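Local coordinates for protein TSSL (Francisella novicida, PDB 4ACK) that probably helps build the membrane complex of the type VI secretion system, through which the bacterium is thought to export virulence proteins, at residues E105-I110 and Q122-I127. Residues are numbered along the deposited sequence; the frame is centred on the assembly and turned at random.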
ATOM      1  N   GLU A 105     -10.064   0.643  -7.624  1.00 26.67           N
ATOM      2  CA  GLU A 105     -10.181  -0.075  -8.888  1.00 30.21           C
ATOM      3  C   GLU A 105      -9.587  -1.492  -8.809  1.00 28.51           C
ATOM      4  O   GLU A 105     -10.231  -2.459  -9.220  1.00 29.20           O
ATOM      5  CB  GLU A 105      -9.517   0.656 -10.045  1.00 28.39           C
ATOM      6  CG  GLU A 105      -9.981   0.031 -11.377  1.00 37.61           C
ATOM      7  CD  GLU A 105      -9.320   0.702 -12.576  1.00 39.51           C
ATOM      8  OE1 GLU A 105      -9.129   1.915 -12.516  1.00 41.50           O
ATOM      9  OE2 GLU A 105      -8.976   0.017 -13.552  1.00 44.27           O
ATOM     10  N   ILE A 106      -8.368  -1.626  -8.284  1.00 29.02           N
ATOM     11  CA  ILE A 106      -7.813  -2.975  -7.963  1.00 26.09           C
ATOM     12  C   ILE A 106      -8.765  -3.814  -7.131  1.00 26.68           C
ATOM     13  O   ILE A 106      -9.031  -5.015  -7.456  1.00 27.51           O
ATOM     14  CB  ILE A 106      -6.470  -2.845  -7.246  1.00 26.29           C
ATOM     15  CG1 ILE A 106      -5.494  -2.286  -8.280  1.00 22.59           C
ATOM     16  CG2 ILE A 106      -6.023  -4.230  -6.605  1.00 23.76           C
ATOM     17  CD1 ILE A 106      -4.123  -1.822  -7.713  1.00 26.08           C
ATOM     18  N   THR A 107      -9.311  -3.199  -6.090  1.00 24.75           N
ATOM     19  CA  THR A 107     -10.179  -3.899  -5.170  1.00 26.59           C
ATOM     20  C   THR A 107     -11.453  -4.393  -5.899  1.00 29.01           C
ATOM     21  O   THR A 107     -11.845  -5.547  -5.706  1.00 27.85           O
ATOM     22  CB  THR A 107     -10.529  -3.023  -3.964  1.00 26.16           C
ATOM     23  OG1 THR A 107      -9.291  -2.578  -3.319  1.00 30.10           O
ATOM     24  CG2 THR A 107     -11.422  -3.769  -2.964  1.00 26.82           C
ATOM     25  N   ASP A 108     -12.077  -3.523  -6.736  1.00 30.22           N
ATOM     26  CA  ASP A 108     -13.160  -3.952  -7.627  1.00 31.99           C
ATOM     27  C   ASP A 108     -12.767  -5.200  -8.425  1.00 30.61           C
ATOM     28  O   ASP A 108     -13.519  -6.122  -8.506  1.00 31.33           O
ATOM     29  CB  ASP A 108     -13.554  -2.850  -8.648  1.00 31.54           C
ATOM     30  CG  ASP A 108     -14.205  -1.643  -7.980  1.00 33.63           C
ATOM     31  OD1 ASP A 108     -14.816  -1.778  -6.909  1.00 34.59           O
ATOM     32  OD2 ASP A 108     -14.041  -0.535  -8.515  1.00 38.07           O
ATOM     33  N   ASN A 109     -11.608  -5.182  -9.045  1.00 30.61           N
ATOM     34  CA  ASN A 109     -11.201  -6.295  -9.853  1.00 31.92           C
ATOM     35  C   ASN A 109     -11.059  -7.594  -9.063  1.00 33.56           C
ATOM     36  O   ASN A 109     -11.715  -8.592  -9.411  1.00 34.18           O
ATOM     37  CB  ASN A 109      -9.942  -5.968 -10.582  1.00 32.07           C
ATOM     38  CG  ASN A 109     -10.151  -4.853 -11.636  1.00 36.63           C
ATOM     39  OD1 ASN A 109     -11.283  -4.447 -11.900  1.00 36.63           O
ATOM     40  ND2 ASN A 109      -9.057  -4.378 -12.241  1.00 36.63           N
ATOM     41  N   ILE A 110     -10.302  -7.575  -7.961  1.00 32.61           N
ATOM     42  CA  ILE A 110     -10.117  -8.817  -7.178  1.00 32.37           C
ATOM     43  C   ILE A 110     -11.397  -9.251  -6.540  1.00 34.06           C
ATOM     44  O   ILE A 110     -11.571 -10.423  -6.246  1.00 33.82           O
ATOM     45  CB  ILE A 110      -9.006  -8.713  -6.144  1.00 31.54           C
ATOM     46  CG1 ILE A 110      -9.389  -7.861  -4.918  1.00 28.56           C
ATOM     47  CG2 ILE A 110      -7.752  -8.240  -6.826  1.00 29.27           C
ATOM     48  CD1 ILE A 110      -8.180  -7.791  -3.859  1.00 31.81           C
ATOM     49  N   GLN A 122      -5.365  -9.970   1.340  1.00 30.73           N
ATOM     50  CA  GLN A 122      -4.733  -9.743   2.631  1.00 30.35           C
ATOM     51  C   GLN A 122      -4.010  -8.424   2.566  1.00 29.52           C
ATOM     52  O   GLN A 122      -3.954  -7.699   3.537  1.00 30.78           O
ATOM     53  CB  GLN A 122      -3.677 -10.845   2.960  1.00 30.67           C
ATOM     54  CG  GLN A 122      -4.298 -12.258   3.131  1.00 36.17           C
ATOM     55  CD  GLN A 122      -3.247 -13.379   3.365  1.00 45.11           C
ATOM     56  OE1 GLN A 122      -2.308 -13.571   2.569  1.00 43.89           O
ATOM     57  NE2 GLN A 122      -3.427 -14.131   4.459  1.00 44.61           N
ATOM     58  N   THR A 123      -3.384  -8.146   1.437  1.00 29.23           N
ATOM     59  CA  THR A 123      -2.723  -6.886   1.280  1.00 30.15           C
ATOM     60  C   THR A 123      -3.737  -5.706   1.353  1.00 29.83           C
ATOM     61  O   THR A 123      -3.473  -4.720   2.073  1.00 28.84           O
ATOM     62  CB  THR A 123      -1.940  -6.884   0.016  1.00 30.38           C
ATOM     63  OG1 THR A 123      -0.980  -7.952   0.101  1.00 33.17           O
ATOM     64  CG2 THR A 123      -1.227  -5.562  -0.137  1.00 31.55           C
ATOM     65  N   ILE A 124      -4.902  -5.840   0.691  1.00 28.48           N
ATOM     66  CA  ILE A 124      -5.934  -4.793   0.773  1.00 28.12           C
ATOM     67  C   ILE A 124      -6.445  -4.699   2.208  1.00 28.87           C
ATOM     68  O   ILE A 124      -6.542  -3.627   2.753  1.00 28.20           O
ATOM     69  CB  ILE A 124      -7.146  -4.996  -0.181  1.00 26.61           C
ATOM     70  CG1 ILE A 124      -6.697  -5.073  -1.646  1.00 28.35           C
ATOM     71  CG2 ILE A 124      -8.208  -3.858   0.010  1.00 23.43           C
ATOM     72  CD1 ILE A 124      -5.970  -3.882  -2.152  1.00 23.05           C
ATOM     73  N   SER A 125      -6.805  -5.834   2.795  1.00 31.21           N
ATOM     74  CA  SER A 125      -7.298  -5.872   4.195  1.00 32.15           C
ATOM     75  C   SER A 125      -6.306  -5.136   5.144  1.00 32.34           C
ATOM     76  O   SER A 125      -6.701  -4.272   5.943  1.00 32.78           O
ATOM     77  CB  SER A 125      -7.425  -7.325   4.654  1.00 31.54           C
ATOM     78  OG  SER A 125      -8.078  -7.363   5.894  1.00 34.00           O
ATOM     79  N   LEU A 126      -5.021  -5.423   4.980  1.00 31.38           N
ATOM     80  CA  LEU A 126      -4.014  -4.789   5.812  1.00 32.02           C
ATOM     81  C   LEU A 126      -3.976  -3.285   5.670  1.00 31.66           C
ATOM     82  O   LEU A 126      -4.035  -2.591   6.671  1.00 31.95           O
ATOM     83  CB  LEU A 126      -2.589  -5.368   5.558  1.00 30.78           C
ATOM     84  CG  LEU A 126      -2.391  -6.814   6.130  1.00 34.40           C
ATOM     85  CD1 LEU A 126      -1.164  -7.475   5.531  1.00 31.94           C
ATOM     86  CD2 LEU A 126      -2.298  -6.870   7.655  1.00 36.08           C
ATOM     87  N   ILE A 127      -3.842  -2.771   4.439  1.00 31.45           N
ATOM     88  CA  ILE A 127      -3.796  -1.318   4.262  1.00 31.04           C
ATOM     89  C   ILE A 127      -5.083  -0.675   4.783  1.00 31.07           C
ATOM     90  O   ILE A 127      -4.986   0.368   5.427  1.00 32.37           O
ATOM     91  CB  ILE A 127      -3.376  -0.847   2.873  1.00 30.51           C
ATOM     92  CG1 ILE A 127      -4.429  -1.178   1.828  1.00 30.08           C
ATOM     93  CG2 ILE A 127      -2.030  -1.475   2.475  1.00 30.95           C
ATOM     94  CD1 ILE A 127      -4.348  -0.314   0.528  1.00 24.12           C
TER
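In the all-helical cytoplasmic domain of this DotU-family protein, helices 99-112 and 118-129 follow one another through a short connection and pack as successive helices at an inclined, roughly antiparallel angle, with Ile124 set against Ile106, Thr107 and Ile110. The two short segments run at 138° to each other, and their axes come no closer than 11.3 Å. The CA atoms of Thr107 and Ile124, the nearest pair across the segments, are 7.4 Å apart, and side chains fill the interval. Ile124 faces three residues of the other helix, and its two branches divide the task. CG2, anti to the backbone N, meets Thr107 OG1 at 3.7 Å, while the CG1-CD1 arm is turned to both isoleucines. The same hydroxyl oxygen, Thr107 OG1, lies 3.8 Å from Ile124 CD1, so it touches both branches. At the far end of the arm, Ile124 CD1 makes a looser approach to Ile106 CG2, 4.5 Å away. The Thr107 hydroxyl presents oxygen to this apolar surface, yet its polar partner is Val103 O, one turn earlier: chi1 of -56° sets OG1 beside the backbone N, turned back along the helix toward that carbonyl, so this buried hydroxyl is bonded within its own helix and is satisfied without a partner on 118-129. All four touching residues are buried. Ile152 of helix 143-153 packs on both Thr107 and Ile124, and Tyr60 of helix 55-79 lies against Ile106 and Ile110, so the pair is built into the wider helical bundle. At the inner end of the arm, Ile124 CG1 takes the methyl CD1 of Ile110 at 3.8 Å, the two side chains running past each other in opposite senses.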